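Side-chain contacts in Low molecular weight phosphotyrosine protein phosphatase 1 (Drosophila melanogaster, PDB 7CUY), which catalyses the removal of phosphate from tyrosine side chains of proteins and probably also acts on small aryl and acyl phosphates: residues A[113-118]-A[138-143]; A[5-10]-A[17-22]; A[76-81]-A[97-102]; A[24-29]-A[147-152]; A[52-57]-A[132-137]. All coordinates share one frame; numbering follows the deposited sequence.

Contact 1: residues A[113-118]-A[138-143]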
# COMPACT_ATOMS: atom_id res chain seq x y z
N PHE A 113 -8.31 8.53 2.28
CA PHE A 113 -7.57 9.77 2.38
C PHE A 113 -7.44 10.38 1.00
O PHE A 113 -7.14 9.68 0.03
CB PHE A 113 -6.21 9.53 3.04
CG PHE A 113 -6.33 9.08 4.47
CD1 PHE A 113 -6.38 10.01 5.49
CD2 PHE A 113 -6.49 7.74 4.77
CE1 PHE A 113 -6.54 9.60 6.81
CE2 PHE A 113 -6.65 7.31 6.08
CZ PHE A 113 -6.67 8.24 7.10
N GLY A 114 -7.73 11.68 0.90
CA GLY A 114 -7.55 12.43 -0.35
C GLY A 114 -8.54 12.25 -1.48
O GLY A 114 -9.02 13.23 -2.05
N LEU A 115 -8.86 11.01 -1.83
CA LEU A 115 -9.71 10.79 -2.99
C LEU A 115 -11.16 11.16 -2.69
O LEU A 115 -11.59 11.21 -1.53
CB LEU A 115 -9.62 9.33 -3.43
CG LEU A 115 -8.14 8.95 -3.52
CD1 LEU A 115 -7.96 7.44 -3.54
CD2 LEU A 115 -7.55 9.60 -4.77
N GLU A 116 -11.91 11.44 -3.75
CA GLU A 116 -13.35 11.52 -3.63
C GLU A 116 -13.92 10.14 -3.32
O GLU A 116 -13.29 9.12 -3.59
CB GLU A 116 -13.98 12.04 -4.92
CG GLU A 116 -14.02 13.53 -5.08
CD GLU A 116 -14.34 13.90 -6.51
OE1 GLU A 116 -13.38 14.02 -7.32
OE2 GLU A 116 -15.54 14.02 -6.84
N LYS A 117 -15.13 10.13 -2.77
CA LYS A 117 -15.79 8.89 -2.36
C LYS A 117 -15.79 7.85 -3.48
O LYS A 117 -15.36 6.71 -3.29
CB LYS A 117 -17.23 9.19 -1.92
CG LYS A 117 -17.71 8.36 -0.74
CD LYS A 117 -16.84 8.58 0.49
CE LYS A 117 -16.76 7.31 1.38
NZ LYS A 117 -18.09 6.71 1.75
N LYS A 118 -16.25 8.25 -4.67
CA LYS A 118 -16.38 7.35 -5.81
C LYS A 118 -15.04 6.80 -6.29
O LYS A 118 -15.01 5.78 -7.00
CB LYS A 118 -17.07 8.04 -7.00
CG LYS A 118 -18.03 9.14 -6.70
CD LYS A 118 -17.42 10.46 -6.40
CE LYS A 118 -18.36 11.38 -5.95
NZ LYS A 118 -17.87 12.63 -5.42
N TYR A 138 -1.67 3.98 -9.31
CA TYR A 138 -0.59 4.91 -9.01
C TYR A 138 -1.14 6.32 -8.76
O TYR A 138 -0.82 6.95 -7.74
CB TYR A 138 0.44 4.91 -10.15
CG TYR A 138 1.48 6.00 -9.98
CD1 TYR A 138 2.64 5.76 -9.27
CD2 TYR A 138 1.29 7.28 -10.52
CE1 TYR A 138 3.59 6.74 -9.09
CE2 TYR A 138 2.23 8.27 -10.34
CZ TYR A 138 3.38 8.00 -9.63
OH TYR A 138 4.34 8.98 -9.44
N GLN A 139 -1.99 6.82 -9.66
CA GLN A 139 -2.58 8.14 -9.47
C GLN A 139 -3.31 8.23 -8.13
O GLN A 139 -3.20 9.23 -7.42
CB GLN A 139 -3.53 8.48 -10.62
CG GLN A 139 -2.82 8.78 -11.94
CD GLN A 139 -3.50 9.88 -12.76
OE1 GLN A 139 -4.58 10.39 -12.41
NE2 GLN A 139 -2.84 10.29 -13.84
N GLN A 140 -4.06 7.18 -7.77
CA GLN A 140 -4.79 7.19 -6.51
C GLN A 140 -3.84 7.23 -5.32
O GLN A 140 -4.03 8.01 -4.38
CB GLN A 140 -5.70 5.96 -6.42
CG GLN A 140 -6.87 6.01 -7.39
CD GLN A 140 -7.59 4.67 -7.48
OE1 GLN A 140 -7.06 3.70 -8.02
NE2 GLN A 140 -8.81 4.61 -6.96
N CYS A 141 -2.81 6.38 -5.35
CA CYS A 141 -1.83 6.36 -4.26
C CYS A 141 -1.12 7.70 -4.10
O CYS A 141 -0.82 8.12 -2.98
CB CYS A 141 -0.81 5.25 -4.53
SG CYS A 141 -1.54 3.59 -4.41
N VAL A 142 -0.81 8.37 -5.21
CA VAL A 142 -0.16 9.68 -5.10
C VAL A 142 -1.03 10.64 -4.30
O VAL A 142 -0.55 11.34 -3.39
CB VAL A 142 0.15 10.22 -6.51
CG1 VAL A 142 0.54 11.71 -6.45
CG2 VAL A 142 1.25 9.39 -7.14
N VAL A 143 -2.34 10.66 -4.57
CA VAL A 143 -3.24 11.56 -3.87
C VAL A 143 -3.48 11.09 -2.43
O VAL A 143 -3.41 11.87 -1.49
CB VAL A 143 -4.56 11.71 -4.64
CG1 VAL A 143 -5.59 12.50 -3.82
CG2 VAL A 143 -4.31 12.38 -6.02

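Contact 2: residues A[5-10]-A[17-22]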
# COMPACT_ATOMS: atom_id res chain seq x y z
N VAL A 5 4.54 2.19 8.71
CA VAL A 5 3.36 2.06 7.84
C VAL A 5 3.53 0.79 7.01
O VAL A 5 4.61 0.56 6.45
CB VAL A 5 3.20 3.28 6.92
CG1 VAL A 5 2.15 3.01 5.83
CG2 VAL A 5 2.81 4.52 7.70
N LEU A 6 2.47 -0.01 6.91
CA LEU A 6 2.48 -1.26 6.13
C LEU A 6 1.36 -1.23 5.10
O LEU A 6 0.19 -1.12 5.46
CB LEU A 6 2.31 -2.47 7.05
CG LEU A 6 2.39 -3.86 6.40
CD1 LEU A 6 3.80 -4.13 5.81
CD2 LEU A 6 2.01 -4.96 7.39
N MET A 7 1.71 -1.32 3.82
CA MET A 7 0.69 -1.40 2.77
C MET A 7 0.36 -2.85 2.43
O MET A 7 1.27 -3.64 2.18
CB MET A 7 1.15 -0.68 1.49
CG MET A 7 1.59 0.75 1.72
SD MET A 7 0.22 1.81 2.19
CE MET A 7 1.00 3.44 2.01
N ILE A 8 -0.93 -3.18 2.39
CA ILE A 8 -1.40 -4.55 2.18
C ILE A 8 -2.31 -4.58 0.95
O ILE A 8 -3.20 -3.73 0.82
CB ILE A 8 -2.20 -5.06 3.40
CG1 ILE A 8 -1.33 -5.11 4.66
CG2 ILE A 8 -2.85 -6.40 3.13
CD1 ILE A 8 -0.04 -5.85 4.47
N CYS A 9 -2.12 -5.57 0.09
CA CYS A 9 -3.17 -5.91 -0.86
C CYS A 9 -3.27 -7.43 -0.90
O CYS A 9 -2.68 -8.13 -0.07
CB CYS A 9 -2.91 -5.28 -2.23
SG CYS A 9 -1.43 -5.87 -3.09
N LEU A 10 -4.02 -7.95 -1.87
CA LEU A 10 -4.33 -9.38 -1.85
C LEU A 10 -3.08 -10.22 -2.10
O LEU A 10 -2.84 -11.21 -1.40
CB LEU A 10 -5.41 -9.71 -2.88
CG LEU A 10 -5.83 -11.18 -3.03
CD1 LEU A 10 -6.23 -11.79 -1.69
CD2 LEU A 10 -6.97 -11.32 -4.02
N PRO A 17 2.79 -2.71 -3.68
CA PRO A 17 4.17 -2.27 -3.96
C PRO A 17 4.21 -0.87 -4.54
O PRO A 17 5.14 -0.12 -4.23
CB PRO A 17 4.69 -3.32 -4.96
CG PRO A 17 3.83 -4.48 -4.79
CD PRO A 17 2.47 -3.94 -4.44
N ILE A 18 3.23 -0.51 -5.36
CA ILE A 18 3.11 0.87 -5.83
C ILE A 18 2.87 1.79 -4.64
O ILE A 18 3.56 2.80 -4.47
CB ILE A 18 1.99 0.98 -6.88
CG1 ILE A 18 2.40 0.33 -8.21
CG2 ILE A 18 1.54 2.43 -7.08
CD1 ILE A 18 1.22 0.17 -9.20
N ALA A 19 1.90 1.44 -3.79
CA ALA A 19 1.58 2.27 -2.63
C ALA A 19 2.77 2.40 -1.70
O ALA A 19 3.02 3.47 -1.13
CB ALA A 19 0.36 1.69 -1.89
N GLU A 20 3.54 1.33 -1.54
CA GLU A 20 4.75 1.42 -0.74
C GLU A 20 5.76 2.36 -1.37
O GLU A 20 6.35 3.21 -0.69
CB GLU A 20 5.37 0.04 -0.54
CG GLU A 20 6.70 0.11 0.20
CD GLU A 20 7.47 -1.17 0.13
OE1 GLU A 20 7.00 -2.12 -0.54
OE2 GLU A 20 8.53 -1.24 0.76
N VAL A 21 5.99 2.23 -2.68
CA VAL A 21 6.99 3.08 -3.32
C VAL A 21 6.52 4.53 -3.36
O VAL A 21 7.32 5.47 -3.15
CB VAL A 21 7.31 2.53 -4.73
CG1 VAL A 21 8.10 3.56 -5.51
CG2 VAL A 21 8.10 1.24 -4.64
N VAL A 22 5.23 4.75 -3.62
CA VAL A 22 4.73 6.12 -3.66
C VAL A 22 4.81 6.75 -2.28
O VAL A 22 5.15 7.93 -2.15
CB VAL A 22 3.29 6.14 -4.24
CG1 VAL A 22 2.64 7.48 -4.00
CG2 VAL A 22 3.30 5.82 -5.73

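Contact 3: residues A[76-81]-A[97-102]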
# COMPACT_ATOMS: atom_id res chain seq x y z
N GLN A 76 2.57 -10.75 13.85
CA GLN A 76 3.39 -9.78 14.56
C GLN A 76 3.40 -8.42 13.87
O GLN A 76 3.76 -7.42 14.50
CB GLN A 76 4.82 -10.28 14.75
CG GLN A 76 5.76 -9.97 13.60
CD GLN A 76 7.22 -10.04 14.00
OE1 GLN A 76 7.92 -11.01 13.69
NE2 GLN A 76 7.70 -8.99 14.68
N ASP A 77 3.01 -8.36 12.59
CA ASP A 77 2.84 -7.08 11.91
C ASP A 77 1.88 -6.19 12.68
O ASP A 77 2.10 -4.98 12.79
CB ASP A 77 2.32 -7.28 10.49
CG ASP A 77 3.37 -7.83 9.55
OD1 ASP A 77 4.57 -7.54 9.72
OD2 ASP A 77 2.98 -8.57 8.62
N PHE A 78 0.81 -6.76 13.24
CA PHE A 78 -0.16 -5.92 13.92
C PHE A 78 0.38 -5.33 15.21
O PHE A 78 -0.23 -4.41 15.76
CB PHE A 78 -1.45 -6.68 14.18
CG PHE A 78 -2.16 -7.12 12.93
CD1 PHE A 78 -3.14 -6.33 12.35
CD2 PHE A 78 -1.83 -8.32 12.33
CE1 PHE A 78 -3.78 -6.73 11.19
CE2 PHE A 78 -2.47 -8.74 11.17
CZ PHE A 78 -3.45 -7.94 10.60
N SER A 79 1.51 -5.83 15.71
CA SER A 79 2.19 -5.21 16.85
C SER A 79 3.38 -4.34 16.44
O SER A 79 3.79 -3.49 17.23
CB SER A 79 2.71 -6.28 17.83
OG SER A 79 1.65 -7.03 18.38
N GLU A 80 3.93 -4.54 15.24
CA GLU A 80 5.07 -3.73 14.82
C GLU A 80 4.65 -2.42 14.14
O GLU A 80 5.31 -1.39 14.32
CB GLU A 80 5.97 -4.54 13.88
CG GLU A 80 7.20 -3.73 13.42
CD GLU A 80 8.16 -4.51 12.51
OE1 GLU A 80 8.23 -5.76 12.64
OE2 GLU A 80 8.86 -3.86 11.70
N PHE A 81 3.58 -2.43 13.34
CA PHE A 81 3.25 -1.26 12.54
C PHE A 81 2.20 -0.40 13.22
O PHE A 81 1.27 -0.90 13.85
CB PHE A 81 2.80 -1.67 11.13
CG PHE A 81 3.90 -2.28 10.33
CD1 PHE A 81 4.15 -3.64 10.40
CD2 PHE A 81 4.73 -1.49 9.55
CE1 PHE A 81 5.19 -4.20 9.67
CE2 PHE A 81 5.78 -2.04 8.82
CZ PHE A 81 6.01 -3.39 8.88
N ARG A 97 -10.16 -9.76 10.24
CA ARG A 97 -10.15 -11.10 10.81
C ARG A 97 -8.75 -11.50 11.28
O ARG A 97 -8.63 -12.24 12.26
CB ARG A 97 -10.69 -12.13 9.81
CG ARG A 97 -9.64 -12.92 9.08
CD ARG A 97 -10.20 -14.13 8.31
NE ARG A 97 -9.43 -14.29 7.09
CZ ARG A 97 -8.25 -14.92 7.02
NH1 ARG A 97 -7.73 -15.46 8.10
NH2 ARG A 97 -7.60 -15.00 5.86
N LEU A 98 -7.70 -10.97 10.65
CA LEU A 98 -6.33 -11.33 11.04
C LEU A 98 -5.83 -10.62 12.30
O LEU A 98 -5.05 -11.20 13.06
CB LEU A 98 -5.38 -11.06 9.89
CG LEU A 98 -5.41 -12.10 8.77
CD1 LEU A 98 -4.70 -11.57 7.53
CD2 LEU A 98 -4.75 -13.36 9.28
N ALA A 99 -6.23 -9.37 12.52
CA ALA A 99 -5.69 -8.55 13.60
C ALA A 99 -5.99 -9.16 14.97
O ALA A 99 -7.16 -9.38 15.30
CB ALA A 99 -6.30 -7.15 13.54
N PRO A 100 -4.99 -9.44 15.80
CA PRO A 100 -5.30 -9.79 17.19
C PRO A 100 -6.03 -8.64 17.87
O PRO A 100 -5.63 -7.48 17.78
CB PRO A 100 -3.93 -10.06 17.82
CG PRO A 100 -2.91 -9.77 16.77
CD PRO A 100 -3.58 -9.68 15.45
N LYS A 101 -7.13 -8.97 18.54
CA LYS A 101 -7.92 -7.96 19.22
C LYS A 101 -7.07 -7.19 20.21
O LYS A 101 -6.40 -7.77 21.06
CB LYS A 101 -9.10 -8.60 19.95
CG LYS A 101 -9.78 -7.66 20.94
CD LYS A 101 -11.13 -8.22 21.35
CE LYS A 101 -11.91 -7.22 22.20
NZ LYS A 101 -12.56 -7.91 23.35
N GLY A 102 -7.11 -5.86 20.09
CA GLY A 102 -6.35 -5.00 20.96
C GLY A 102 -4.94 -4.73 20.52
O GLY A 102 -4.20 -4.07 21.27

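Contact 4: residues A[24-29]-A[147-152]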
# COMPACT_ATOMS: atom_id res chain seq x y z
N VAL A 24 7.00 6.15 0.12
CA VAL A 24 8.39 6.50 0.40
C VAL A 24 8.78 7.75 -0.39
O VAL A 24 9.39 8.67 0.16
CB VAL A 24 9.32 5.31 0.10
CG1 VAL A 24 10.77 5.76 0.08
CG2 VAL A 24 9.13 4.26 1.16
N ASP A 25 8.41 7.81 -1.67
CA ASP A 25 8.65 9.00 -2.47
C ASP A 25 7.93 10.21 -1.90
O ASP A 25 8.47 11.33 -1.90
CB ASP A 25 8.19 8.74 -3.90
CG ASP A 25 8.50 9.91 -4.83
OD1 ASP A 25 9.63 10.46 -4.74
OD2 ASP A 25 7.61 10.27 -5.64
N THR A 26 6.71 10.01 -1.41
CA THR A 26 5.96 11.11 -0.84
C THR A 26 6.62 11.63 0.43
O THR A 26 6.75 12.84 0.62
CB THR A 26 4.53 10.64 -0.57
OG1 THR A 26 3.88 10.43 -1.82
CG2 THR A 26 3.76 11.66 0.24
N LEU A 27 7.06 10.73 1.31
CA LEU A 27 7.79 11.16 2.49
C LEU A 27 9.08 11.89 2.13
O LEU A 27 9.45 12.87 2.79
CB LEU A 27 8.11 9.96 3.38
CG LEU A 27 6.88 9.24 3.93
CD1 LEU A 27 7.26 7.81 4.31
CD2 LEU A 27 6.27 10.01 5.11
N GLU A 28 9.77 11.43 1.08
CA GLU A 28 11.04 12.05 0.72
C GLU A 28 10.84 13.49 0.25
O GLU A 28 11.56 14.40 0.69
CB GLU A 28 11.76 11.22 -0.34
CG GLU A 28 13.21 11.62 -0.52
CD GLU A 28 14.05 10.58 -1.27
OE1 GLU A 28 15.13 10.95 -1.80
OE2 GLU A 28 13.63 9.40 -1.31
N LYS A 29 9.84 13.74 -0.60
CA LYS A 29 9.58 15.10 -1.05
C LYS A 29 9.18 16.02 0.10
O LYS A 29 9.45 17.23 0.04
CB LYS A 29 8.50 15.09 -2.13
CG LYS A 29 8.99 14.43 -3.41
CD LYS A 29 8.01 14.54 -4.56
CE LYS A 29 6.92 13.50 -4.51
NZ LYS A 29 6.12 13.51 -5.77
N ALA A 147 -2.25 12.97 1.27
CA ALA A 147 -3.27 13.42 2.21
C ALA A 147 -3.10 12.75 3.57
O ALA A 147 -3.14 13.42 4.61
CB ALA A 147 -4.67 13.15 1.65
N PHE A 148 -2.88 11.43 3.59
CA PHE A 148 -2.58 10.74 4.85
C PHE A 148 -1.35 11.34 5.53
O PHE A 148 -1.37 11.61 6.74
CB PHE A 148 -2.34 9.25 4.61
CG PHE A 148 -1.83 8.53 5.83
CD1 PHE A 148 -0.51 8.17 5.94
CD2 PHE A 148 -2.69 8.24 6.88
CE1 PHE A 148 -0.03 7.51 7.07
CE2 PHE A 148 -2.23 7.59 8.01
CZ PHE A 148 -0.89 7.22 8.10
N MET A 149 -0.26 11.49 4.78
CA MET A 149 0.96 12.06 5.35
C MET A 149 0.69 13.43 5.96
O MET A 149 1.10 13.72 7.09
CB MET A 149 2.04 12.17 4.29
CG MET A 149 3.28 12.89 4.80
SD MET A 149 4.51 13.06 3.51
CE MET A 149 3.76 14.43 2.59
N LYS A 150 -0.01 14.29 5.21
CA LYS A 150 -0.25 15.64 5.71
C LYS A 150 -1.13 15.62 6.96
O LYS A 150 -0.81 16.28 7.96
CB LYS A 150 -0.86 16.50 4.60
CG LYS A 150 0.19 17.22 3.77
CD LYS A 150 -0.37 17.69 2.45
CE LYS A 150 0.36 18.91 1.95
NZ LYS A 150 1.75 18.60 1.61
N GLU A 151 -2.23 14.87 6.93
CA GLU A 151 -3.15 14.87 8.08
C GLU A 151 -2.56 14.14 9.27
O GLU A 151 -2.43 14.71 10.36
CB GLU A 151 -4.48 14.21 7.71
CG GLU A 151 -5.27 14.94 6.68
CD GLU A 151 -6.44 14.11 6.23
OE1 GLU A 151 -7.09 13.49 7.11
OE2 GLU A 151 -6.68 14.06 5.00
N ARG A 152 -2.23 12.86 9.11
CA ARG A 152 -1.91 12.03 10.26
C ARG A 152 -0.44 12.05 10.61
O ARG A 152 -0.08 11.98 11.78
CB ARG A 152 -2.31 10.58 10.02
CG ARG A 152 -3.77 10.42 9.75
CD ARG A 152 -4.60 10.72 11.01
NE ARG A 152 -5.97 10.28 10.78
CZ ARG A 152 -6.43 9.07 11.08
NH1 ARG A 152 -5.63 8.18 11.66
NH2 ARG A 152 -7.68 8.76 10.81

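Contact 5: residues A[52-57]-A[132-137]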
# COMPACT_ATOMS: atom_id res chain seq x y z
N ASP A 52 4.56 -7.27 -10.08
CA ASP A 52 4.13 -7.51 -11.45
C ASP A 52 4.93 -6.61 -12.40
O ASP A 52 5.13 -5.43 -12.11
CB ASP A 52 2.63 -7.21 -11.61
CG ASP A 52 2.11 -7.56 -13.00
OD1 ASP A 52 1.58 -8.68 -13.16
OD2 ASP A 52 2.22 -6.72 -13.92
N PRO A 53 5.41 -7.14 -13.53
CA PRO A 53 6.14 -6.30 -14.49
C PRO A 53 5.42 -5.02 -14.83
O PRO A 53 6.07 -3.99 -15.08
CB PRO A 53 6.29 -7.21 -15.72
CG PRO A 53 5.55 -8.47 -15.43
CD PRO A 53 5.38 -8.56 -13.93
N ARG A 54 4.08 -5.02 -14.82
CA ARG A 54 3.34 -3.80 -15.13
C ARG A 54 3.40 -2.81 -13.98
O ARG A 54 3.35 -1.59 -14.21
CB ARG A 54 1.90 -4.13 -15.49
CG ARG A 54 1.76 -5.11 -16.64
CD ARG A 54 0.34 -5.63 -16.78
NE ARG A 54 0.01 -6.61 -15.75
CZ ARG A 54 -1.15 -7.24 -15.66
NH1 ARG A 54 -2.12 -6.99 -16.55
NH2 ARG A 54 -1.35 -8.12 -14.70
N ALA A 55 3.49 -3.30 -12.75
CA ALA A 55 3.71 -2.38 -11.63
C ALA A 55 5.11 -1.76 -11.71
O ALA A 55 5.27 -0.55 -11.53
CB ALA A 55 3.52 -3.11 -10.30
N ILE A 56 6.12 -2.58 -11.98
CA ILE A 56 7.48 -2.05 -12.12
C ILE A 56 7.54 -1.02 -13.23
O ILE A 56 8.06 0.09 -13.05
CB ILE A 56 8.48 -3.21 -12.34
CG1 ILE A 56 8.54 -4.06 -11.07
CG2 ILE A 56 9.84 -2.67 -12.71
CD1 ILE A 56 9.17 -5.42 -11.27
N SER A 57 6.97 -1.34 -14.39
CA SER A 57 7.05 -0.42 -15.51
C SER A 57 6.29 0.86 -15.23
O SER A 57 6.72 1.95 -15.64
CB SER A 57 6.56 -1.09 -16.78
OG SER A 57 7.40 -2.20 -17.07
N GLU A 132 -3.13 -0.21 -17.76
CA GLU A 132 -3.90 0.99 -17.45
C GLU A 132 -4.36 0.99 -16.00
O GLU A 132 -4.32 2.03 -15.34
CB GLU A 132 -5.11 1.13 -18.37
N GLY A 133 -4.80 -0.16 -15.49
CA GLY A 133 -5.23 -0.23 -14.10
C GLY A 133 -4.13 0.02 -13.10
O GLY A 133 -4.41 0.42 -11.96
N PHE A 134 -2.88 -0.21 -13.48
CA PHE A 134 -1.76 0.09 -12.60
C PHE A 134 -1.53 1.59 -12.53
O PHE A 134 -1.24 2.14 -11.46
CB PHE A 134 -0.50 -0.64 -13.09
CG PHE A 134 -0.58 -2.14 -12.98
CD1 PHE A 134 -1.40 -2.88 -13.83
CD2 PHE A 134 0.20 -2.83 -12.05
CE1 PHE A 134 -1.46 -4.27 -13.73
CE2 PHE A 134 0.14 -4.22 -11.94
CZ PHE A 134 -0.68 -4.94 -12.79
N GLU A 135 -1.65 2.26 -13.68
CA GLU A 135 -1.51 3.70 -13.71
C GLU A 135 -2.58 4.37 -12.86
O GLU A 135 -2.29 5.35 -12.15
CB GLU A 135 -1.57 4.19 -15.16
CG GLU A 135 -1.82 5.68 -15.34
CD GLU A 135 -0.63 6.54 -14.95
OE1 GLU A 135 0.49 5.99 -14.77
OE2 GLU A 135 -0.82 7.78 -14.81
N THR A 136 -3.82 3.86 -12.86
CA THR A 136 -4.83 4.55 -12.07
C THR A 136 -4.61 4.30 -10.58
O THR A 136 -4.77 5.22 -9.77
CB THR A 136 -6.27 4.20 -12.51
OG1 THR A 136 -6.87 3.27 -11.60
CG2 THR A 136 -6.29 3.63 -13.88
N ALA A 137 -4.21 3.08 -10.21
CA ALA A 137 -3.77 2.83 -8.84
C ALA A 137 -2.65 3.78 -8.43
O ALA A 137 -2.64 4.32 -7.31
CB ALA A 137 -3.32 1.37 -8.71

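Contact 1: residues A[113-118]-A[138-143]
Leu115 lays its two methyl groups against Val143 and Gln140 of the C-terminal helix. This joins the loop that follows strand 106-109 to helix 132-153 in the parallel alpha/beta fold of the low molecular weight phosphatases. The packed part is small and mostly carbon on carbon; no hydrogen bond crosses it. Leu115 CD2 meets Val143 CG1 at 3.6 Å. Leu115 CD1 reaches the helix one turn earlier and rests on Gln140 CB at 3.9 Å. The leucine thus straddles one turn of the helix, with CD2 on Val143 and CD1 on the side chain of Gln140. Val143 turns CG1 toward the loop, with that methyl anti to its own backbone N (chi1 172°). The same methyl touches the backbone of Gly114, 3.8 Å from its C atom. The amide of Gln140 runs on past the leucine. Its NE2 is bonded to Asn119 O and Ile121 O, so the helix also holds the later part of the same loop. That loop carries Asp124, the probable proton donor. The other end of 113-118 is loose. Glu116, Lys117 and Lys118 are exposed on the surface and do not touch 138-143. There Lys118 NZ and Glu116 OE2 form a salt bridge at 3.1 Å. Gly114 lies at the border between the two parts. It has a positive phi of 76°, and a CB on it would run into Val143 O.

Contact 2: residues A[5-10]-A[17-22]
Met7 of strand 3-9 points at helix 15-29 and meets Ala19 and Glu20. The apolar contact is with Ala19. Met7 CG lies 3.9 Å from Ala19 CB, and Met7 SD is close behind at 4.1 Å from the same methyl. The methionine does not reach straight out. A bend at chi2 (-68°) sets CG and SD against the Ala19 methyl and brings CE to the Ala19 carbonyl oxygen. A second kind of contact is between side chain and backbone. Met7 CE lies 3.7 Å from Ala19 O, and Met7 CG lies 3.8 Å from Glu20 N. No hydrogen bond crosses between the two segments. The polar end of Glu20 is used on another strand, where OE1 bonds to Ser39 OG. Cys9, the probable nucleophile, ends the strand. It opens the phosphate-binding P-loop of this family, which closes at Arg15 where the helix begins. The packing therefore holds together the strand and helix that flank this loop. Both belong to the beta-alpha-beta unit of strand 3-9, helix 15-29 and strand 35-41. Around it, Met7 also touches Phe85 of strand 83-86 and Cys145 of helix 132-153, while Ala19 packs on Cys141 of that same helix.

Contact 3: residues A[76-81]-A[97-102]
The ring of Phe78 fills a shallow hollow formed by Leu98, Ala99 and Pro100. In the alpha/beta fold of the low molecular weight phosphatases, the hollow lies where helix 89-98 ends and the chain turns toward strand 106-109, one edge strand of the parallel sheet. The bump comes from the short helix 77-80. The floor of the hollow is Ala99. Its CA sits over the ring centre, 3.6 Å from the centroid and 12° off the normal, which makes a CH-pi contact. Ala99 CB lies toward the rim at CD1 and CE1, 3.5 Å from Phe78 CE1. The walls are Leu98 and Pro100. Leu98 CB approaches Phe78 CZ at 3.7 Å, and Pro100 CD approaches Phe78 CD2 at 3.8 Å. Both come in obliquely. The hollow follows the backbone: Ala99 is the first residue to leave the helix, and the chain then runs extended into the proline. Phe78 places its ring there with CG anti to its carbonyl carbon (chi1 -63°). Ile73, Ser103 and Leu107 also touch the Phe78 side chain, and Leu107 packs on Ala99 too. The contact joins helix 77-80 to the end of helix 89-98, beside strand 106-109. At the far end of the ring, Phe78 CZ lies 3.7 Å from the backbone N of Ala99.

Contact 4: residues A[24-29]-A[147-152]
Thr26 faces Met149 with its methyl and gives its hydroxyl to its own helix. OG1 is hydrogen-bonded to Val22 O, one turn earlier. The hydroxyl lies beside the backbone N (chi1 -69°), which puts CG2 on the side of helix 132-153. The polar end is thus satisfied within helix 15-29. The methyl, not the hydroxyl, is turned to the methionine, and the carbonyl oxygen is also close. Met149 carries the other side of the contact alone. Its chain runs straight out from the helix through CG and SD, then bends at chi3 (77°). The bend lays CE beside the threonine, with Thr26 CG2 at 3.6 Å from Met149 CE. The sulfur is at the same distance, 3.6 Å, from that methyl. It also lies 3.7 Å from the carbonyl oxygen Thr26 O. Leu27 adds a second apolar touch. Its CD2 stands 3.9 Å from Met149 SD, and the two side chains slide past each other in opposite directions. With an alanine at Met149, a gap would probably open between the two helices, and the Thr26 methyl and Leu27 CD2 would lose their partner. The contact is plain packing of two helices, far from the catalytic residues. Around it, Met149 also touches Ala30, just past the end of helix 15-29, and Leu27 reaches Leu153 near the end of helix 132-153. Leu27 also places helix 15-29 over Val35 and Val37 of strand 35-41, while Phe148 of helix 132-153 stands edge-to-face against Tyr83 and Phe85 of strand 83-86.

Contact 5: residues A[52-57]-A[132-137]
The ring of Phe134 has Arg54 over one face, and Asp52 and Ala55 approach it obliquely. The contact sets the start of helix 53-61, with its N-cap aspartate, on the first turn of helix 132-153. Arg54 CB stands over the ring centre in a CH-pi contact, 3.7 Å from the centroid and 6° off the normal. The chain then bends at chi3 (-75°), which turns the guanidinium past the CE1 and CZ end of the ring. One guanidinium face is toward Phe134 CE1, with Arg54 NE at 3.4 Å from that atom. The two planes are tilted by 45°, so this is not a flat stack. At the guanidinium edge, in plane, sits the carboxylate of Asp52. Asp52 OD2 takes two bonds from opposite faces of its plane: the salt bridge from Arg54 NE at 2.9 Å and the capping bond from Arg54 N at 2.7 Å. The remaining nitrogens hold the loop after Asp124, the probable proton donor: NH2 bonds to Tyr126 O, and NH1 to Glu128 O and Gly130 O. A leucine in place of Arg54 would probably leave the Asp52 carboxylate without its cation and those carbonyls without their donors. Phe134 also touches Pro125 and Cys14. At the other rim of the ring, Phe134 CD2 lies 3.4 Å from Ala55 N and 3.8 Å from Ala55 CB.

Helix 132-153 runs through three of the five contacts. It offers its first turn to contact 5, its middle to contact 1 and its end to contact 4. Contacts 4 and 5 have their centres about 21 Å apart. Contacts 2 and 4 share helix 15-29. Contact 2 lies near the centre of the chain and touches all the others, through Val22 in contact 1 and Phe81 in contact 3, for example. Contacts 3 and 5 are on opposite sides of the centre of the chain, their own centres about 29 Å apart. Along the chain contact 2 closes first, and contact 4 spans the longest loop, enclosing contacts 1, 3 and 5. The last helix thus closes the fold over its beginning.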